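Local structure of ubiquitin-conjugating enzyme E2, putative (Trypanosoma cruzi, 4DS2) at residues Asp142-Pro145 with Glu146-His149; Cys106-Met109 with Val110-Trp114; Val75-Ser78 with Asp79-His83. The protein probably acts as a ubiquitin-conjugating enzyme (E2), carrying ubiquitin as a thioester at its active site and passing it toward substrates. One frame throughout, in Å; residues are numbered along the deposited sequence.

Interaction 1: residues Asp142-Pro145 with Glu146-His149; sequences DVNP and EARH
D142 and R148 meet side-on in a salt bridge with two bonds, their long axes crossing at about a right angle while the carboxylate and guanidinium planes stay within 10° of each other. NH1 of R148 donates to OD1 of D142 at 2.8 Å, and NE of R148 reaches OD2 of D142 at 2.8 Å. Each carboxylate oxygen uses its syn lone pair, and both lie close to the guanidinium plane, so the paired bonds hold the two flat groups level. R148 gets there by starting with CG anti to its backbone N (chi1 174°) and then bending at chi2 and chi3, which brings the guanidinium back beside the loop that precedes its helix.

One residue ahead of that helix, N144 is the N-cap. Its own first torsion, likewise extended (chi1 -176°), swings OD1 toward the first turn, where it accepts from A147 N at 3.2 Å. The donor stands above the amide carbonyl plane rather than on a lone pair, and CB of A147 packs against CG of N144 at 3.6 Å. Ordinary helical bonding follows at once: R148 N donates to N144 O at 3.3 Å, and H149 N to P145 O at 2.9 Å.

R148 has a second anchor, NH2 bonding to the carbonyl of Y135 in the loop beyond helix 120-132. Upstream, the backbones of V143 and N144 bond to P97 and V143 packs on T100 and C106, so the start of helix 145-153 is tied to the loop that follows strand 87-90.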
ATOM      1  N   ASP A 142       9.967 -10.178   0.064  1.00 37.05           N
ATOM      2  CA  ASP A 142       9.877 -10.484  -1.355  1.00 38.65           C
ATOM      3  C   ASP A 142       8.890 -11.613  -1.589  1.00 39.40           C
ATOM      4  O   ASP A 142       8.967 -12.633  -0.896  1.00 38.07           O
ATOM      5  CB  ASP A 142      11.246 -10.867  -1.916  1.00 39.71           C
ATOM      6  CG  ASP A 142      11.971  -9.677  -2.568  1.00 39.28           C
ATOM      7  OD1 ASP A 142      11.757  -8.488  -2.176  1.00 37.42           O
ATOM      8  OD2 ASP A 142      12.748  -9.955  -3.498  1.00 37.97           O
ATOM      9  N   VAL A 143       7.947 -11.380  -2.526  1.00 39.04           N
ATOM     10  CA  VAL A 143       6.907 -12.358  -2.914  1.00 41.04           C
ATOM     11  C   VAL A 143       7.015 -12.790  -4.385  1.00 42.41           C
ATOM     12  O   VAL A 143       6.378 -13.741  -4.774  1.00 42.07           O
ATOM     13  CB  VAL A 143       5.449 -11.824  -2.701  1.00 38.50           C
ATOM     14  CG1 VAL A 143       5.251 -11.357  -1.282  1.00 36.57           C
ATOM     15  CG2 VAL A 143       5.127 -10.713  -3.678  1.00 36.67           C
ATOM     16  N   ASN A 144       7.781 -12.050  -5.190  1.00 44.02           N
ATOM     17  CA  ASN A 144       7.887 -12.256  -6.641  1.00 42.89           C
ATOM     18  C   ASN A 144       9.352 -12.259  -7.011  1.00 44.88           C
ATOM     19  O   ASN A 144       9.918 -11.204  -7.295  1.00 47.23           O
ATOM     20  CB  ASN A 144       7.178 -11.098  -7.348  1.00 41.32           C
ATOM     21  CG  ASN A 144       7.123 -11.254  -8.867  1.00 40.67           C
ATOM     22  OD1 ASN A 144       7.850 -12.042  -9.452  1.00 39.92           O
ATOM     23  ND2 ASN A 144       6.239 -10.494  -9.503  1.00 39.26           N
ATOM     24  N   PRO A 145       9.998 -13.436  -6.986  1.00 47.40           N
ATOM     25  CA  PRO A 145      11.447 -13.460  -7.167  1.00 48.71           C
ATOM     26  C   PRO A 145      11.927 -13.299  -8.636  1.00 51.47           C
ATOM     27  O   PRO A 145      13.080 -12.928  -8.864  1.00 57.07           O
ATOM     28  CB  PRO A 145      11.848 -14.808  -6.576  1.00 49.11           C
ATOM     29  CG  PRO A 145      10.660 -15.666  -6.772  1.00 50.50           C
ATOM     30  CD  PRO A 145       9.454 -14.773  -6.723  1.00 48.98           C
ATOM     31  N   GLU A 146      11.079 -13.589  -9.618  1.00 51.26           N
ATOM     32  CA  GLU A 146      11.388 -13.231 -10.998  1.00 50.77           C
ATOM     33  C   GLU A 146      11.513 -11.712 -11.160  1.00 46.93           C
ATOM     34  O   GLU A 146      12.412 -11.242 -11.851  1.00 47.38           O
ATOM     35  CB  GLU A 146      10.336 -13.781 -11.961  1.00 54.77           C
ATOM     36  CG  GLU A 146      10.608 -15.216 -12.418  1.00 60.43           C
ATOM     37  CD  GLU A 146       9.469 -16.210 -12.128  1.00 63.66           C
ATOM     38  OE1 GLU A 146       9.356 -17.102 -12.993  1.00 65.89           O
ATOM     39  OE2 GLU A 146       8.742 -16.139 -11.071  1.00 58.07           O
ATOM     40  N   ALA A 147      10.648 -10.946 -10.506  1.00 42.49           N
ATOM     41  CA  ALA A 147      10.780  -9.495 -10.537  1.00 42.28           C
ATOM     42  C   ALA A 147      12.065  -8.999  -9.810  1.00 43.12           C
ATOM     43  O   ALA A 147      12.714  -8.041 -10.247  1.00 42.84           O
ATOM     44  CB  ALA A 147       9.545  -8.847  -9.939  1.00 41.28           C
ATOM     45  N   ARG A 148      12.445  -9.658  -8.714  1.00 43.68           N
ATOM     46  CA  ARG A 148      13.669  -9.286  -7.991  1.00 44.91           C
ATOM     47  C   ARG A 148      14.918  -9.556  -8.838  1.00 44.40           C
ATOM     48  O   ARG A 148      15.795  -8.686  -8.977  1.00 43.43           O
ATOM     49  CB  ARG A 148      13.771 -10.009  -6.631  1.00 45.05           C
ATOM     50  CG  ARG A 148      15.091  -9.783  -5.889  1.00 46.06           C
ATOM     51  CD  ARG A 148      15.343  -8.315  -5.522  1.00 45.70           C
ATOM     52  NE  ARG A 148      14.390  -7.880  -4.494  1.00 45.53           N
ATOM     53  CZ  ARG A 148      14.021  -6.622  -4.236  1.00 45.92           C
ATOM     54  NH1 ARG A 148      13.101  -6.358  -3.299  1.00 45.32           N
ATOM     55  NH2 ARG A 148      14.555  -5.615  -4.914  1.00 48.41           N
ATOM     56  N   HIS A 149      14.986 -10.756  -9.399  1.00 46.28           N
ATOM     57  CA  HIS A 149      16.084 -11.128 -10.289  1.00 49.40           C
ATOM     58  C   HIS A 149      16.244 -10.175 -11.442  1.00 46.06           C
ATOM     59  O   HIS A 149      17.345  -9.803 -11.797  1.00 49.50           O
ATOM     60  CB  HIS A 149      15.842 -12.522 -10.808  1.00 52.80           C
ATOM     61  CG  HIS A 149      17.032 -13.122 -11.503  1.00 58.64           C
ATOM     62  ND1 HIS A 149      17.528 -12.625 -12.661  1.00 60.01           N
ATOM     63  CD2 HIS A 149      17.830 -14.227 -11.166  1.00 61.94           C
ATOM     64  CE1 HIS A 149      18.583 -13.364 -13.037  1.00 62.71           C
ATOM     65  NE2 HIS A 149      18.762 -14.348 -12.125  1.00 64.37           N
TER

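Interaction 2: residues Cys106-Met109 with Val110-Trp114; sequences CDRM and VNDFW
D107 O is gripped by two backbone donors, N111 N at 2.8 Å and V110 N at 3.2 Å, at the head of the short helix 108-111. In E2 enzymes such a turn directly follows the active-site cysteine, and C106 is probably that residue here. One step on, D112 N donates to R108 O at 3.1 Å. The D112 carboxylate lies alongside the start of the R108 chain, OD1 at 3.5 Å from CB, but the guanidinium leads away, leaving R108 NE 5.2 Å from D112 OD1; the two planes stand 82° apart. F113 turns the edge of its ring to M109 O, while D112 CB sits over the centre of one ring face.

Farther out, M109 leaves the turn trans (chi1 -174°) and runs extended onto V127, R130 and V131 of helix 120-132. V110 and N111 rest on P85. At the head of the turn, M109 N bonds to C106 O, and the C106 sulfur itself serves as a cap: R108 N donates to C106 SG at 3.6 Å.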
ATOM      1  N   CYS A 106       3.553  -9.856   1.307  1.00 39.64           N
ATOM      2  CA  CYS A 106       3.996 -10.645   2.425  1.00 40.03           C
ATOM      3  C   CYS A 106       3.528  -9.947   3.691  1.00 40.56           C
ATOM      4  O   CYS A 106       3.648  -8.720   3.802  1.00 42.11           O
ATOM      5  CB  CYS A 106       5.511 -10.724   2.399  1.00 39.72           C
ATOM      6  SG  CYS A 106       6.198 -11.838   3.626  1.00 40.12           S
ATOM      7  N   ASP A 107       2.989 -10.701   4.649  1.00 41.86           N
ATOM      8  CA  ASP A 107       2.521 -10.077   5.892  1.00 40.98           C
ATOM      9  C   ASP A 107       3.680  -9.479   6.644  1.00 39.40           C
ATOM     10  O   ASP A 107       3.466  -8.646   7.505  1.00 38.00           O
ATOM     11  CB  ASP A 107       1.861 -11.019   6.868  1.00 43.69           C
ATOM     12  CG  ASP A 107       1.418 -12.263   6.265  1.00 49.15           C
ATOM     13  OD1 ASP A 107       0.967 -12.244   5.088  1.00 54.74           O
ATOM     14  OD2 ASP A 107       1.498 -13.274   6.999  1.00 55.68           O
ATOM     15  N   ARG A 108       4.893  -9.949   6.365  1.00 38.62           N
ATOM     16  CA  ARG A 108       6.042  -9.489   7.107  1.00 38.73           C
ATOM     17  C   ARG A 108       6.288  -8.021   6.914  1.00 36.92           C
ATOM     18  O   ARG A 108       6.713  -7.333   7.855  1.00 36.42           O
ATOM     19  CB  ARG A 108       7.270 -10.286   6.754  1.00 39.93           C
ATOM     20  CG  ARG A 108       7.216 -11.664   7.349  1.00 43.09           C
ATOM     21  CD  ARG A 108       7.897 -12.628   6.429  1.00 47.04           C
ATOM     22  NE  ARG A 108       8.646 -13.643   7.131  1.00 52.39           N
ATOM     23  CZ  ARG A 108       9.265 -14.639   6.498  1.00 58.06           C
ATOM     24  NH1 ARG A 108       9.943 -15.566   7.196  1.00 61.57           N
ATOM     25  NH2 ARG A 108       9.211 -14.713   5.160  1.00 57.09           N
ATOM     26  N   MET A 109       6.000  -7.537   5.713  1.00 34.83           N
ATOM     27  CA  MET A 109       6.193  -6.139   5.408  1.00 34.13           C
ATOM     28  C   MET A 109       5.618  -5.274   6.486  1.00 33.59           C
ATOM     29  O   MET A 109       6.213  -4.300   6.870  1.00 33.69           O
ATOM     30  CB  MET A 109       5.516  -5.800   4.103  1.00 34.95           C
ATOM     31  CG  MET A 109       5.767  -4.395   3.610  1.00 36.48           C
ATOM     32  SD  MET A 109       5.251  -4.248   1.881  1.00 41.55           S
ATOM     33  CE  MET A 109       5.021  -2.478   1.779  1.00 37.35           C
ATOM     34  N   VAL A 110       4.428  -5.616   6.946  1.00 35.38           N
ATOM     35  CA  VAL A 110       3.733  -4.819   7.945  1.00 35.39           C
ATOM     36  C   VAL A 110       3.930  -5.382   9.345  1.00 35.75           C
ATOM     37  O   VAL A 110       4.028  -4.626  10.297  1.00 35.73           O
ATOM     38  CB  VAL A 110       2.210  -4.736   7.627  1.00 35.07           C
ATOM     39  CG1 VAL A 110       1.420  -4.299   8.867  1.00 35.81           C
ATOM     40  CG2 VAL A 110       1.938  -3.795   6.466  1.00 32.29           C
ATOM     41  N   ASN A 111       3.970  -6.707   9.457  1.00 37.02           N
ATOM     42  CA  ASN A 111       3.864  -7.394  10.755  1.00 37.52           C
ATOM     43  C   ASN A 111       5.117  -7.379  11.587  1.00 38.57           C
ATOM     44  O   ASN A 111       5.038  -7.436  12.817  1.00 44.76           O
ATOM     45  CB  ASN A 111       3.429  -8.845  10.568  1.00 37.76           C
ATOM     46  CG  ASN A 111       1.998  -8.963  10.108  1.00 36.83           C
ATOM     47  OD1 ASN A 111       1.226  -8.010  10.167  1.00 36.68           O
ATOM     48  ND2 ASN A 111       1.642 -10.126   9.635  1.00 37.40           N
ATOM     49  N   ASP A 112       6.268  -7.283  10.942  1.00 37.96           N
ATOM     50  CA  ASP A 112       7.538  -7.161  11.664  1.00 37.58           C
ATOM     51  C   ASP A 112       7.595  -5.885  12.502  1.00 37.00           C
ATOM     52  O   ASP A 112       8.245  -5.859  13.565  1.00 39.11           O
ATOM     53  CB  ASP A 112       8.738  -7.189  10.700  1.00 37.52           C
ATOM     54  CG  ASP A 112       8.839  -8.486   9.913  1.00 36.47           C
ATOM     55  OD1 ASP A 112       7.957  -9.354  10.030  1.00 36.80           O
ATOM     56  OD2 ASP A 112       9.811  -8.634   9.160  1.00 36.53           O
ATOM     57  N   PHE A 113       6.871  -4.861  12.052  1.00 35.79           N
ATOM     58  CA  PHE A 113       6.980  -3.490  12.594  1.00 35.48           C
ATOM     59  C   PHE A 113       5.708  -2.999  13.306  1.00 35.49           C
ATOM     60  O   PHE A 113       5.609  -1.836  13.717  1.00 36.10           O
ATOM     61  CB  PHE A 113       7.328  -2.531  11.451  1.00 33.09           C
ATOM     62  CG  PHE A 113       8.328  -3.092  10.510  1.00 33.30           C
ATOM     63  CD1 PHE A 113       9.625  -3.330  10.918  1.00 35.34           C
ATOM     64  CD2 PHE A 113       7.982  -3.411   9.212  1.00 33.42           C
ATOM     65  CE1 PHE A 113      10.557  -3.879  10.047  1.00 35.73           C
ATOM     66  CE2 PHE A 113       8.909  -3.956   8.327  1.00 32.72           C
ATOM     67  CZ  PHE A 113      10.193  -4.192   8.747  1.00 34.35           C
ATOM     68  N   TRP A 114       4.735  -3.877  13.461  1.00 35.31           N
ATOM     69  CA  TRP A 114       3.437  -3.462  14.003  1.00 34.50           C
ATOM     70  C   TRP A 114       3.479  -3.415  15.496  1.00 35.00           C
ATOM     71  O   TRP A 114       4.040  -4.292  16.127  1.00 37.82           O
ATOM     72  CB  TRP A 114       2.337  -4.410  13.518  1.00 34.27           C
ATOM     73  CG  TRP A 114       0.969  -4.042  14.032  1.00 33.87           C
ATOM     74  CD1 TRP A 114       0.227  -4.722  14.978  1.00 33.86           C
ATOM     75  CD2 TRP A 114       0.170  -2.867  13.693  1.00 33.18           C
ATOM     76  NE1 TRP A 114      -0.948  -4.087  15.216  1.00 34.05           N
ATOM     77  CE2 TRP A 114      -1.043  -2.957  14.496  1.00 33.22           C
ATOM     78  CE3 TRP A 114       0.330  -1.790  12.832  1.00 32.90           C
ATOM     79  CZ2 TRP A 114      -2.048  -2.014  14.422  1.00 32.27           C
ATOM     80  CZ3 TRP A 114      -0.695  -0.832  12.768  1.00 32.49           C
ATOM     81  CH2 TRP A 114      -1.847  -0.949  13.546  1.00 32.90           C
TER

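Interaction 3: residues Val75-Ser78 with Asp79-His83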
ATOM      1  N   VAL A  75      -7.781  -2.271   1.772  1.00 44.50           N
ATOM      2  CA  VAL A  75      -7.367  -2.509   3.144  1.00 40.86           C
ATOM      3  C   VAL A  75      -8.443  -3.333   3.844  1.00 41.03           C
ATOM      4  O   VAL A  75      -9.542  -2.834   4.079  1.00 42.83           O
ATOM      5  CB  VAL A  75      -7.170  -1.182   3.872  1.00 39.80           C
ATOM      6  CG1 VAL A  75      -6.628  -1.418   5.275  1.00 38.96           C
ATOM      7  CG2 VAL A  75      -6.284  -0.263   3.045  1.00 39.89           C
ATOM      8  N   LEU A  76      -8.122  -4.586   4.149  1.00 39.41           N
ATOM      9  CA  LEU A  76      -9.008  -5.501   4.839  1.00 40.37           C
ATOM     10  C   LEU A  76      -8.630  -5.680   6.330  1.00 40.11           C
ATOM     11  O   LEU A  76      -7.496  -6.016   6.669  1.00 38.44           O
ATOM     12  CB  LEU A  76      -8.981  -6.845   4.113  1.00 43.33           C
ATOM     13  CG  LEU A  76      -9.699  -8.094   4.676  1.00 46.56           C
ATOM     14  CD1 LEU A  76     -11.065  -7.814   5.336  1.00 47.47           C
ATOM     15  CD2 LEU A  76      -9.829  -9.125   3.536  1.00 47.99           C
ATOM     16  N   PHE A  77      -9.599  -5.422   7.211  1.00 38.96           N
ATOM     17  CA  PHE A  77      -9.428  -5.567   8.639  1.00 38.37           C
ATOM     18  C   PHE A  77     -10.031  -6.865   9.161  1.00 41.78           C
ATOM     19  O   PHE A  77     -10.780  -7.551   8.441  1.00 46.56           O
ATOM     20  CB  PHE A  77     -10.102  -4.427   9.364  1.00 36.80           C
ATOM     21  CG  PHE A  77      -9.436  -3.109   9.162  1.00 34.27           C
ATOM     22  CD1 PHE A  77      -9.642  -2.392   7.989  1.00 34.35           C
ATOM     23  CD2 PHE A  77      -8.635  -2.571  10.141  1.00 32.97           C
ATOM     24  CE1 PHE A  77      -9.057  -1.145   7.805  1.00 33.36           C
ATOM     25  CE2 PHE A  77      -8.030  -1.330   9.967  1.00 32.91           C
ATOM     26  CZ  PHE A  77      -8.263  -0.604   8.808  1.00 32.87           C
ATOM     27  N   SER A  78      -9.695  -7.187  10.413  1.00 41.66           N
ATOM     28  CA  SER A  78     -10.341  -8.261  11.153  1.00 43.44           C
ATOM     29  C   SER A  78     -10.999  -7.748  12.430  1.00 44.40           C
ATOM     30  O   SER A  78     -10.873  -6.581  12.826  1.00 41.96           O
ATOM     31  CB  SER A  78      -9.356  -9.381  11.497  1.00 43.77           C
ATOM     32  OG  SER A  78      -8.615  -9.038  12.654  1.00 42.09           O
ATOM     33  N   ASP A  79     -11.731  -8.653  13.061  1.00 49.11           N
ATOM     34  CA  ASP A  79     -12.438  -8.347  14.296  1.00 52.77           C
ATOM     35  C   ASP A  79     -11.467  -8.067  15.410  1.00 51.44           C
ATOM     36  O   ASP A  79     -11.855  -7.462  16.394  1.00 54.44           O
ATOM     37  CB  ASP A  79     -13.347  -9.497  14.728  1.00 57.19           C
ATOM     38  CG  ASP A  79     -14.350  -9.856  13.665  1.00 60.74           C
ATOM     39  OD1 ASP A  79     -13.959 -10.583  12.712  1.00 64.86           O
ATOM     40  OD2 ASP A  79     -15.514  -9.391  13.765  1.00 65.07           O
ATOM     41  N   ASP A  80     -10.215  -8.485  15.246  1.00 49.66           N
ATOM     42  CA  ASP A  80      -9.181  -8.294  16.262  1.00 49.11           C
ATOM     43  C   ASP A  80      -8.288  -7.012  16.132  1.00 44.09           C
ATOM     44  O   ASP A  80      -7.408  -6.775  16.965  1.00 45.04           O
ATOM     45  CB  ASP A  80      -8.316  -9.553  16.302  1.00 51.83           C
ATOM     46  CG  ASP A  80      -7.697  -9.794  17.655  1.00 53.88           C
ATOM     47  OD1 ASP A  80      -8.135  -9.139  18.613  1.00 54.69           O
ATOM     48  OD2 ASP A  80      -6.771 -10.635  17.757  1.00 57.61           O
ATOM     49  N   TYR A  81      -8.517  -6.179  15.133  1.00 39.11           N
ATOM     50  CA  TYR A  81      -7.835  -4.893  15.090  1.00 37.36           C
ATOM     51  C   TYR A  81      -8.089  -4.134  16.414  1.00 36.38           C
ATOM     52  O   TYR A  81      -9.238  -4.056  16.848  1.00 35.20           O
ATOM     53  CB  TYR A  81      -8.315  -4.077  13.879  1.00 35.96           C
ATOM     54  CG  TYR A  81      -7.536  -2.826  13.611  1.00 34.33           C
ATOM     55  CD1 TYR A  81      -6.384  -2.866  12.885  1.00 33.07           C
ATOM     56  CD2 TYR A  81      -7.965  -1.599  14.114  1.00 35.05           C
ATOM     57  CE1 TYR A  81      -5.656  -1.714  12.660  1.00 33.83           C
ATOM     58  CE2 TYR A  81      -7.249  -0.436  13.889  1.00 34.16           C
ATOM     59  CZ  TYR A  81      -6.093  -0.497  13.153  1.00 33.68           C
ATOM     60  OH  TYR A  81      -5.338   0.634  12.886  1.00 32.78           O
ATOM     61  N   PRO A  82      -7.032  -3.533  17.025  1.00 35.77           N
ATOM     62  CA  PRO A  82      -5.669  -3.238  16.510  1.00 34.95           C
ATOM     63  C   PRO A  82      -4.569  -4.261  16.811  1.00 35.41           C
ATOM     64  O   PRO A  82      -3.451  -4.106  16.351  1.00 34.57           O
ATOM     65  CB  PRO A  82      -5.327  -1.924  17.228  1.00 34.49           C
ATOM     66  CG  PRO A  82      -6.067  -2.014  18.538  1.00 35.69           C
ATOM     67  CD  PRO A  82      -7.194  -2.999  18.392  1.00 36.02           C
ATOM     68  N   HIS A  83      -4.887  -5.300  17.563  1.00 38.30           N
ATOM     69  CA  HIS A  83      -3.942  -6.398  17.847  1.00 39.46           C
ATOM     70  C   HIS A  83      -3.276  -6.925  16.618  1.00 39.17           C
ATOM     71  O   HIS A  83      -2.060  -6.973  16.588  1.00 39.55           O
ATOM     72  CB  HIS A  83      -4.639  -7.482  18.635  1.00 42.08           C
ATOM     73  CG  HIS A  83      -5.380  -6.931  19.836  1.00 44.84           C
ATOM     74  ND1 HIS A  83      -4.733  -6.477  20.932  1.00 46.50           N
ATOM     75  CD2 HIS A  83      -6.740  -6.685  20.055  1.00 45.77           C
ATOM     76  CE1 HIS A  83      -5.634  -6.025  21.840  1.00 48.15           C
ATOM     77  NE2 HIS A  83      -6.860  -6.157  21.308  1.00 47.63           N
TER
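S78 uses two oxygens to hold the bend that follows strand 70-76. Its hydroxyl OG accepts from D80 N at 3.1 Å, an ST turn, and its carbonyl O takes Y81 N in a weak bond of 3.3 Å that closes a type I beta turn from S78 to Y81. The hydroxyl reaches D80 because OG sits between the backbone N and the carbonyl carbon (chi1 82°), tucked in over the turn.

F77 and Y81 bracket this bend with a T-shaped pair. The edge of the F77 ring points into the face of Y81, the planes at 82° and the centroids 4.9 Å apart; CE2 of F77 stands over the centre of the tyrosine ring. On the opposite face of that ring lies P82 CB, 4.0 Å above the plane, an arrangement that fits the cis peptide bond before P82. Y81 is thus packed on both faces while OH, at its polar end, is hydrogen-bonded to OD2 of D16 on helix 11-27. The backbone O of Y81 accepts from ND2 of N10.

Other polar groups of the bend find partners in neighbouring parts of the chain. Both carboxylate oxygens of D79 are hydrogen-bonded, OD2 to the backbone N of K6. P82 O takes the indole NE1 of W114, and the F77 backbone bonds to that of Y50.

Y81 and P82 open the sequence Y-P-x-x-P-P, completed by P85 and P86: the proline-rich signature of the E2 (UBC) fold between its third and fourth strands.

Overall arrangement
Along the chain the order is interaction 3, then 2, then 1, all within one UBC domain. Interaction 3 leaves strand 70-76 of the antiparallel sheet on the way to strand 87-90; interaction 2 forms the short helix 108-111, and interaction 1 starts helix 145-153. Interaction 2 is the middle piece, its centre about 14 Å from that of interaction 3 and about 18 Å from that of interaction 1. The W114 ring also lies near Y81 OH, so interactions 2 and 3 touch; so do 1 and 2, with V143 CG1 3.4 Å from C106 N. Interactions 1 and 3 are about 28 Å apart between centres and do not touch. The probable active-site cysteine therefore lies against the loop entering helix 145-153.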